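Local atomic coordinates of putative polyketide synthase (Brevibacillus brevis, PDB entry 5HU7), a protein that probably catalyses, as the dehydratase domain of a trans-AT polyketide synthase, the removal of water from beta-hydroxyacyl intermediates. Residues Met79-Thr84 / Thr243-Glu248; Gly178-Tyr183 / Lys192-Ser197; Pro146-Glu151 / Pro186-Val191. One frame throughout, in Å; residues are numbered along the deposited sequence.

Interaction 1. Residues Met79-Thr84 / Thr243-Glu248; sequences MSHVAT and TLEELE
The imidazole of His81 and the carboxylate of Glu245 meet obliquely where two antiparallel strands bend together, their planes 54° apart. Glu245 OE1 stands 3.3 Å from His81 ND1. Both side chains start away from the partner strand and come back toward each other at their ends; the glutamate does so through a bend at chi2 (-55°), which swings CD round to the ring. This is the central strand pair of what is probably the double hotdog fold of polyketide synthase dehydratases, joining one hotdog to the other.

Both strands turn a corner here, at His81 and at Glu245, and the corners face each other, so the pairing survives the bend. At the corner His81 N donates to Glu245 O (3.0 Å) from above the carbonyl plane. Before and after it the regular pattern holds. Met79 and Leu247 form one antiparallel hydrogen-bonded pair, with Met79 N to Leu247 O at 2.8 Å, and Val82 and Leu244 form the other, with Leu244 N to Val82 O also at 2.8 Å. On its other side the 243-248 strand carries a classic beta bulge at Glu245 and Glu246, facing strand 287-298.

The side chains of the hydrogen-bonded pairs share one buried face. Helix 52-65 covers much of it, with Leu56 against Val82 and Leu244 and Ala59 against Met79. Val82 and Leu244 touch through their CB atoms, 4.1 Å apart. Met79 and Leu247 run side by side in the same direction. The methionine's first torsion (chi1 -52°) puts CG beside its own backbone N. Farther out along the chain, Met79 SD rests 3.6 Å from Leu247 CD2.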
loop_
_atom_site.group_PDB
_atom_site.type_symbol
_atom_site.label_atom_id
_atom_site.label_comp_id
_atom_site.label_asym_id
_atom_site.label_seq_id
_atom_site.Cartn_x
_atom_site.Cartn_y
_atom_site.Cartn_z
ATOM N N MET A 79 9.365 -8.272 19.506
ATOM C CA MET A 79 7.984 -7.935 19.815
ATOM C C MET A 79 7.818 -8.206 21.311
ATOM O O MET A 79 8.306 -9.204 21.781
ATOM C CB MET A 79 6.992 -8.726 18.998
ATOM C CG MET A 79 7.257 -8.663 17.509
ATOM S SD MET A 79 6.121 -9.667 16.491
ATOM C CE MET A 79 4.637 -9.100 17.045
ATOM N N SER A 80 7.217 -7.287 22.059
ATOM C CA SER A 80 7.053 -7.379 23.515
ATOM C C SER A 80 5.601 -7.115 23.889
ATOM O O SER A 80 4.936 -6.376 23.181
ATOM C CB SER A 80 7.903 -6.310 24.202
ATOM O OG SER A 80 9.279 -6.570 24.050
ATOM N N HIS A 81 5.147 -7.671 25.019
ATOM C CA HIS A 81 3.815 -7.431 25.584
ATOM C C HIS A 81 2.686 -7.684 24.605
ATOM O O HIS A 81 1.761 -6.892 24.502
ATOM C CB HIS A 81 3.734 -6.008 26.144
ATOM C CG HIS A 81 4.851 -5.668 27.072
ATOM N ND1 HIS A 81 5.105 -6.427 28.199
ATOM C CD2 HIS A 81 5.777 -4.679 26.990
ATOM C CE1 HIS A 81 6.150 -5.860 28.790
ATOM N NE2 HIS A 81 6.603 -4.817 28.083
ATOM N N VAL A 82 2.791 -8.763 23.852
ATOM C CA VAL A 82 1.784 -9.142 22.858
ATOM C C VAL A 82 0.583 -9.777 23.562
ATOM O O VAL A 82 0.744 -10.588 24.474
ATOM C CB VAL A 82 2.369 -10.079 21.777
ATOM C CG1 VAL A 82 1.293 -10.522 20.799
ATOM C CG2 VAL A 82 3.543 -9.422 21.038
ATOM N N ALA A 83 -0.620 -9.412 23.126
ATOM C CA ALA A 83 -1.849 -9.926 23.740
ATOM C C ALA A 83 -2.955 -10.018 22.728
ATOM O O ALA A 83 -3.230 -9.043 22.058
ATOM C CB ALA A 83 -2.257 -9.021 24.901
ATOM N N THR A 84 -3.497 -11.234 22.526
ATOM C CA THR A 84 -4.668 -11.484 21.696
ATOM C C THR A 84 -5.787 -11.749 22.674
ATOM O O THR A 84 -5.864 -12.856 23.182
ATOM C CB THR A 84 -4.444 -12.618 20.692
ATOM O OG1 THR A 84 -3.472 -12.173 19.729
ATOM C CG2 THR A 84 -5.737 -13.036 19.987
ATOM N N THR A 243 -1.159 -14.612 25.181
ATOM C CA THR A 243 -0.275 -13.532 25.588
ATOM C C THR A 243 1.161 -13.990 25.343
ATOM O O THR A 243 1.451 -15.189 25.431
ATOM C CB THR A 243 -0.469 -13.110 27.059
ATOM O OG1 THR A 243 -0.248 -14.232 27.896
ATOM C CG2 THR A 243 -1.836 -12.492 27.322
ATOM N N LEU A 244 2.053 -13.047 25.028
ATOM C CA LEU A 244 3.460 -13.368 24.806
ATOM C C LEU A 244 4.287 -12.223 25.286
ATOM O O LEU A 244 4.209 -11.128 24.747
ATOM C CB LEU A 244 3.664 -13.678 23.317
ATOM C CG LEU A 244 5.056 -13.888 22.757
ATOM C CD1 LEU A 244 5.715 -15.016 23.357
ATOM C CD2 LEU A 244 4.979 -14.126 21.271
ATOM N N GLU A 245 5.065 -12.458 26.327
ATOM C CA GLU A 245 5.894 -11.414 26.897
ATOM C C GLU A 245 6.963 -10.906 25.963
ATOM O O GLU A 245 7.162 -9.706 25.900
ATOM C CB GLU A 245 6.503 -11.843 28.243
ATOM C CG GLU A 245 5.644 -11.463 29.438
ATOM C CD GLU A 245 5.298 -9.980 29.511
ATOM O OE1 GLU A 245 6.226 -9.158 29.706
ATOM O OE2 GLU A 245 4.117 -9.637 29.260
ATOM N N GLU A 246 7.644 -11.791 25.246
ATOM C CA GLU A 246 8.706 -11.385 24.352
ATOM C C GLU A 246 8.902 -12.361 23.243
ATOM O O GLU A 246 8.783 -13.560 23.456
ATOM C CB GLU A 246 10.025 -11.218 25.138
ATOM C CG GLU A 246 11.098 -10.425 24.416
ATOM C CD GLU A 246 12.352 -10.253 25.252
ATOM O OE1 GLU A 246 13.177 -11.197 25.282
ATOM O OE2 GLU A 246 12.491 -9.188 25.904
ATOM N N LEU A 247 9.249 -11.848 22.075
ATOM C CA LEU A 247 9.513 -12.618 20.879
ATOM C C LEU A 247 10.684 -11.958 20.207
ATOM O O LEU A 247 10.595 -10.773 19.870
ATOM C CB LEU A 247 8.283 -12.581 19.954
ATOM C CG LEU A 247 8.442 -12.977 18.486
ATOM C CD1 LEU A 247 8.988 -14.349 18.338
ATOM C CD2 LEU A 247 7.097 -12.926 17.769
ATOM N N GLU A 248 11.769 -12.713 19.983
ATOM C CA GLU A 248 12.939 -12.208 19.296
ATOM C C GLU A 248 13.118 -13.007 18.021
ATOM O O GLU A 248 13.033 -14.211 18.065
ATOM C CB GLU A 248 14.163 -12.260 20.220
ATOM C CG GLU A 248 14.113 -11.165 21.278
ATOM C CD GLU A 248 15.252 -11.115 22.270
ATOM O OE1 GLU A 248 16.113 -12.020 22.228
ATOM O OE2 GLU A 248 15.327 -10.133 23.046
#

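Interaction 2. Residues Gly178-Tyr183 / Lys192-Ser197; sequences GIDQVY and KLSLPS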
loop_
_atom_site.group_PDB
_atom_site.type_symbol
_atom_site.label_atom_id
_atom_site.label_comp_id
_atom_site.label_asym_id
_atom_site.label_seq_id
_atom_site.Cartn_x
_atom_site.Cartn_y
_atom_site.Cartn_z
ATOM N N GLY A 178 3.480 -32.866 11.494
ATOM C CA GLY A 178 4.715 -32.099 11.547
ATOM C C GLY A 178 5.776 -32.616 12.503
ATOM O O GLY A 178 6.901 -32.132 12.454
ATOM N N ILE A 179 5.459 -33.612 13.359
ATOM C CA ILE A 179 6.376 -34.133 14.384
ATOM C C ILE A 179 7.118 -35.376 13.942
ATOM O O ILE A 179 6.470 -36.402 13.782
ATOM C CB ILE A 179 5.565 -34.430 15.689
ATOM C CG1 ILE A 179 4.864 -33.150 16.182
ATOM C CG2 ILE A 179 6.461 -35.041 16.815
ATOM C CD1 ILE A 179 4.085 -33.345 17.410
ATOM N N ASP A 180 8.469 -35.336 13.830
ATOM C CA ASP A 180 9.231 -36.543 13.527
ATOM C C ASP A 180 9.388 -37.366 14.817
ATOM O O ASP A 180 9.109 -38.560 14.845
ATOM C CB ASP A 180 10.619 -36.203 12.959
ATOM C CG ASP A 180 10.619 -35.676 11.538
ATOM O OD1 ASP A 180 9.888 -36.238 10.697
ATOM O OD2 ASP A 180 11.416 -34.762 11.246
ATOM N N GLN A 181 9.869 -36.733 15.871
ATOM C CA GLN A 181 10.081 -37.406 17.147
ATOM C C GLN A 181 10.141 -36.411 18.260
ATOM O O GLN A 181 10.387 -35.235 18.022
ATOM C CB GLN A 181 11.359 -38.270 17.105
ATOM C CG GLN A 181 12.584 -37.545 16.549
ATOM C CD GLN A 181 13.765 -38.463 16.372
ATOM O OE1 GLN A 181 14.356 -38.943 17.338
ATOM N NE2 GLN A 181 14.153 -38.715 15.139
ATOM N N VAL A 182 9.901 -36.872 19.484
ATOM C CA VAL A 182 9.926 -35.996 20.648
ATOM C C VAL A 182 10.873 -36.553 21.663
ATOM O O VAL A 182 10.680 -37.662 22.123
ATOM C CB VAL A 182 8.515 -35.802 21.244
ATOM C CG1 VAL A 182 8.567 -34.977 22.515
ATOM C CG2 VAL A 182 7.604 -35.154 20.223
ATOM N N TYR A 183 11.856 -35.753 22.049
ATOM C CA TYR A 183 12.828 -36.069 23.105
ATOM C C TYR A 183 12.339 -35.451 24.415
ATOM O O TYR A 183 12.287 -34.245 24.517
ATOM C CB TYR A 183 14.170 -35.449 22.755
ATOM C CG TYR A 183 14.843 -36.041 21.540
ATOM C CD1 TYR A 183 14.639 -35.505 20.280
ATOM C CD2 TYR A 183 15.810 -37.025 21.671
ATOM C CE1 TYR A 183 15.312 -35.990 19.170
ATOM C CE2 TYR A 183 16.508 -37.503 20.570
ATOM C CZ TYR A 183 16.241 -36.996 19.313
ATOM O OH TYR A 183 16.922 -37.458 18.216
ATOM N N LYS A 192 11.527 -32.708 17.207
ATOM C CA LYS A 192 12.145 -32.704 15.882
ATOM C C LYS A 192 10.992 -32.504 14.897
ATOM O O LYS A 192 10.041 -33.290 14.879
ATOM C CB LYS A 192 12.878 -34.003 15.591
ATOM C CG LYS A 192 13.610 -33.971 14.255
ATOM C CD LYS A 192 14.605 -35.101 14.139
ATOM C CE LYS A 192 15.198 -35.195 12.761
ATOM N NZ LYS A 192 14.212 -35.657 11.745
ATOM N N LEU A 193 11.068 -31.442 14.114
ATOM C CA LEU A 193 10.003 -31.060 13.198
ATOM C C LEU A 193 10.272 -31.445 11.770
ATOM O O LEU A 193 11.395 -31.365 11.298
ATOM C CB LEU A 193 9.797 -29.537 13.250
ATOM C CG LEU A 193 9.367 -28.987 14.588
ATOM C CD1 LEU A 193 9.543 -27.511 14.610
ATOM C CD2 LEU A 193 7.938 -29.383 14.926
ATOM N N SER A 194 9.192 -31.681 11.040
ATOM C CA SER A 194 9.223 -31.931 9.606
ATOM C C SER A 194 7.989 -31.224 9.097
ATOM O O SER A 194 6.966 -31.836 8.803
ATOM C CB SER A 194 9.280 -33.423 9.299
ATOM O OG SER A 194 8.764 -33.722 8.018
ATOM N N LEU A 195 8.082 -29.890 9.092
ATOM C CA LEU A 195 6.986 -29.025 8.704
ATOM C C LEU A 195 6.607 -29.261 7.243
ATOM O O LEU A 195 7.484 -29.540 6.422
ATOM C CB LEU A 195 7.344 -27.546 8.940
ATOM C CG LEU A 195 7.525 -27.133 10.399
ATOM C CD1 LEU A 195 8.086 -25.732 10.514
ATOM C CD2 LEU A 195 6.234 -27.257 11.171
ATOM N N PRO A 196 5.302 -29.198 6.895
ATOM C CA PRO A 196 4.912 -29.450 5.498
ATOM C C PRO A 196 5.588 -28.529 4.489
ATOM O O PRO A 196 6.006 -27.430 4.826
ATOM C CB PRO A 196 3.393 -29.266 5.505
ATOM C CG PRO A 196 2.986 -29.404 6.914
ATOM C CD PRO A 196 4.121 -28.916 7.737
ATOM N N SER A 197 5.710 -29.011 3.253
ATOM C CA SER A 197 6.345 -28.277 2.161
ATOM C C SER A 197 5.547 -27.020 1.797
ATOM O O SER A 197 4.325 -27.074 1.651
ATOM C CB SER A 197 6.488 -29.177 0.931
ATOM O OG SER A 197 5.237 -29.711 0.528
#
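Lys192 reaches Asp180 by a chain that is straight until its last bond: CG lies anti to the backbone N (chi1 -176°), CD and CE continue the extended run, and a bend at chi4 (-70°) turns NZ to the aspartate. The site is a classic beta bulge in the hairpin of strands 179-185 and 188-193, with Asp180 and Gln181 both set against Lys192. The backbone records the extra residue, since Lys192 N donates to Gln181 O while Lys192 O accepts from Asp180 N at 2.8 Å.

NZ forms a salt bridge with Asp180 OD2 at 3.0 Å, arriving from above the carboxylate plane, 58° out of it. Gln181 crosses the lysine obliquely, its CG 3.7 Å from Lys192 CB and its NE2 3.8 Å from Lys192 CD, so the aliphatic stem is packed as well as the charge paired. An alanine at Lys192 would probably leave the Asp180 carboxylate without its cationic mate and the Gln181 amide with less to hold its rotation.

Ile179 and Leu193, a non-hydrogen-bonded pair, turn the other face of the hairpin to helix 212-227. Beyond them Gly178 O accepts from Ser194 N at 2.7 Å, and Ser194 CB sits 3.2 Å from Asp180 OD1.

Interaction 3. Residues Pro146-Glu151 / Pro186-Val191; sequences PALQAE and PGHVLV
Apolar contact comes first where Leu148 and Gln149 of the short helix 145-150 lean on Leu190 of strand 188-193. The local axes pass 9.6 Å apart, with their directions 121° from each other, so side chains bridge the distance between the two backbones. Leu190 CD2 does the touching on the strand side. It lies 3.7 Å from Gln149 CG, using the aliphatic part of the glutamine, and 4.3 Å from Leu148 CB. Tyr183 on the neighbouring strand of the hairpin packs against both Gln149 and Leu190, and Tyr258 adds to the cover over Gln149.

Contacts to the imidazole of His188 form the second group. Its CG occupies the position between the backbone N and the carbonyl carbon (chi1 76°), and from there the ring extends to the helix. Leu148 CD2 approaches NE2 obliquely at 3.9 Å, while Leu260 and Arg262 of strand 258-263 also touch the histidine.

The polar approach is made by Glu151. Its extended side chain brings both carboxylate oxygens to the ring edge: OE2 is 3.6 Å from His188 NE2, and OE1, lying in the ring plane, is 3.8 Å from the same nitrogen. Carboxylate and ring planes stand almost perpendicular, at 88°. No hydrogen bond crosses between the segments.

The helix thus packs across strand 188-193, beside strands 179-185 and 258-263, through a small apolar contact and a glutamate beside a histidine. Although NE2 is buried by the contact, it has no partner in the model. The carboxylate would probably favour a protonated imidazole, and any attraction of Glu151 to His188 is likely to act through space without a direct bond.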
loop_
_atom_site.group_PDB
_atom_site.type_symbol
_atom_site.label_atom_id
_atom_site.label_comp_id
_atom_site.label_asym_id
_atom_site.label_seq_id
_atom_site.Cartn_x
_atom_site.Cartn_y
_atom_site.Cartn_z
ATOM N N PRO A 146 22.933 -32.313 20.471
ATOM C CA PRO A 146 23.370 -33.636 20.978
ATOM C C PRO A 146 23.299 -33.783 22.501
ATOM O O PRO A 146 22.833 -34.807 22.997
ATOM C CB PRO A 146 24.814 -33.739 20.489
ATOM C CG PRO A 146 24.893 -32.873 19.325
ATOM C CD PRO A 146 23.977 -31.707 19.616
ATOM N N ALA A 147 23.720 -32.762 23.240
ATOM C CA ALA A 147 23.637 -32.779 24.703
ATOM C C ALA A 147 22.180 -32.851 25.177
ATOM O O ALA A 147 21.881 -33.633 26.076
ATOM C CB ALA A 147 24.297 -31.544 25.284
ATOM N N LEU A 148 21.269 -32.065 24.567
ATOM C CA LEU A 148 19.840 -32.063 24.948
ATOM C C LEU A 148 19.218 -33.409 24.695
ATOM O O LEU A 148 18.453 -33.903 25.519
ATOM C CB LEU A 148 19.056 -30.956 24.212
ATOM C CG LEU A 148 19.378 -29.526 24.666
ATOM C CD1 LEU A 148 18.877 -28.502 23.638
ATOM C CD2 LEU A 148 18.751 -29.207 26.030
ATOM N N GLN A 149 19.584 -34.021 23.573
ATOM C CA GLN A 149 19.102 -35.335 23.179
ATOM C C GLN A 149 19.618 -36.450 24.103
ATOM O O GLN A 149 18.863 -37.358 24.424
ATOM C CB GLN A 149 19.518 -35.634 21.740
ATOM C CG GLN A 149 18.837 -34.735 20.714
ATOM C CD GLN A 149 19.430 -34.905 19.337
ATOM O OE1 GLN A 149 20.340 -35.704 19.106
ATOM N NE2 GLN A 149 18.919 -34.160 18.389
ATOM N N ALA A 150 20.892 -36.388 24.537
ATOM C CA ALA A 150 21.484 -37.415 25.422
ATOM C C ALA A 150 20.905 -37.394 26.837
ATOM O O ALA A 150 20.934 -38.398 27.532
ATOM C CB ALA A 150 22.992 -37.236 25.493
ATOM N N GLU A 151 20.400 -36.246 27.252
ATOM C CA GLU A 151 19.790 -36.005 28.557
ATOM C C GLU A 151 18.359 -36.621 28.708
ATOM O O GLU A 151 17.880 -36.751 29.833
ATOM C CB GLU A 151 19.714 -34.452 28.739
ATOM C CG GLU A 151 19.333 -33.933 30.114
ATOM C CD GLU A 151 18.990 -32.456 30.121
ATOM O OE1 GLU A 151 19.598 -31.693 29.334
ATOM O OE2 GLU A 151 18.079 -32.070 30.890
ATOM N N PRO A 186 13.262 -34.209 31.997
ATOM C CA PRO A 186 12.594 -33.482 33.083
ATOM C C PRO A 186 12.750 -31.975 32.848
ATOM O O PRO A 186 13.866 -31.504 32.630
ATOM C CB PRO A 186 13.352 -33.967 34.331
ATOM C CG PRO A 186 14.010 -35.232 33.895
ATOM C CD PRO A 186 14.432 -34.940 32.509
ATOM N N GLY A 187 11.627 -31.262 32.756
ATOM C CA GLY A 187 11.620 -29.820 32.500
ATOM C C GLY A 187 11.618 -29.363 31.049
ATOM O O GLY A 187 11.487 -28.150 30.810
ATOM N N HIS A 188 11.767 -30.287 30.060
ATOM C CA HIS A 188 11.728 -29.878 28.649
ATOM C C HIS A 188 11.329 -30.973 27.672
ATOM O O HIS A 188 11.453 -32.156 27.959
ATOM C CB HIS A 188 13.078 -29.251 28.188
ATOM C CG HIS A 188 14.208 -30.209 27.928
ATOM N ND1 HIS A 188 14.232 -31.037 26.801
ATOM C CD2 HIS A 188 15.371 -30.368 28.592
ATOM C CE1 HIS A 188 15.360 -31.727 26.872
ATOM N NE2 HIS A 188 16.091 -31.345 27.917
ATOM N N VAL A 189 10.887 -30.539 26.487
ATOM C CA VAL A 189 10.609 -31.405 25.360
ATOM C C VAL A 189 11.338 -30.802 24.180
ATOM O O VAL A 189 11.314 -29.588 24.016
ATOM C CB VAL A 189 9.106 -31.672 25.070
ATOM C CG1 VAL A 189 8.468 -32.412 26.222
ATOM C CG2 VAL A 189 8.339 -30.394 24.787
ATOM N N LEU A 190 12.091 -31.624 23.434
ATOM C CA LEU A 190 12.794 -31.172 22.233
ATOM C C LEU A 190 12.093 -31.881 21.096
ATOM O O LEU A 190 12.140 -33.109 21.005
ATOM C CB LEU A 190 14.297 -31.481 22.261
ATOM C CG LEU A 190 15.047 -31.152 20.979
ATOM C CD1 LEU A 190 15.229 -29.648 20.829
ATOM C CD2 LEU A 190 16.399 -31.900 20.929
ATOM N N VAL A 191 11.385 -31.117 20.272
ATOM C CA VAL A 191 10.602 -31.678 19.190
ATOM C C VAL A 191 11.385 -31.593 17.910
ATOM O O VAL A 191 11.797 -30.497 17.537
ATOM C CB VAL A 191 9.267 -30.892 19.024
ATOM C CG1 VAL A 191 8.404 -31.511 17.940
ATOM C CG2 VAL A 191 8.499 -30.834 20.328
#

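Interaction 1 pairs strands 76-84 and 241-249, one from each of the two HotDog-related parts of the chain, at the middle of what is probably a double hotdog. Interactions 2 and 3 fall in the chain between its segments, both within the second HotDog-related part, their centres each about 25 Å from that of interaction 1. They lie about 15 Å apart, centre to centre, share strand 188-193, and alternate in sequence: 146-151, 178-183, 186-191, 192-197. The backbone of Tyr183 joins them by pairing with Leu190. Strand 188-193 is linked in turn to the central pair through the neighbouring strands 258-263, 276-281 and 287-298.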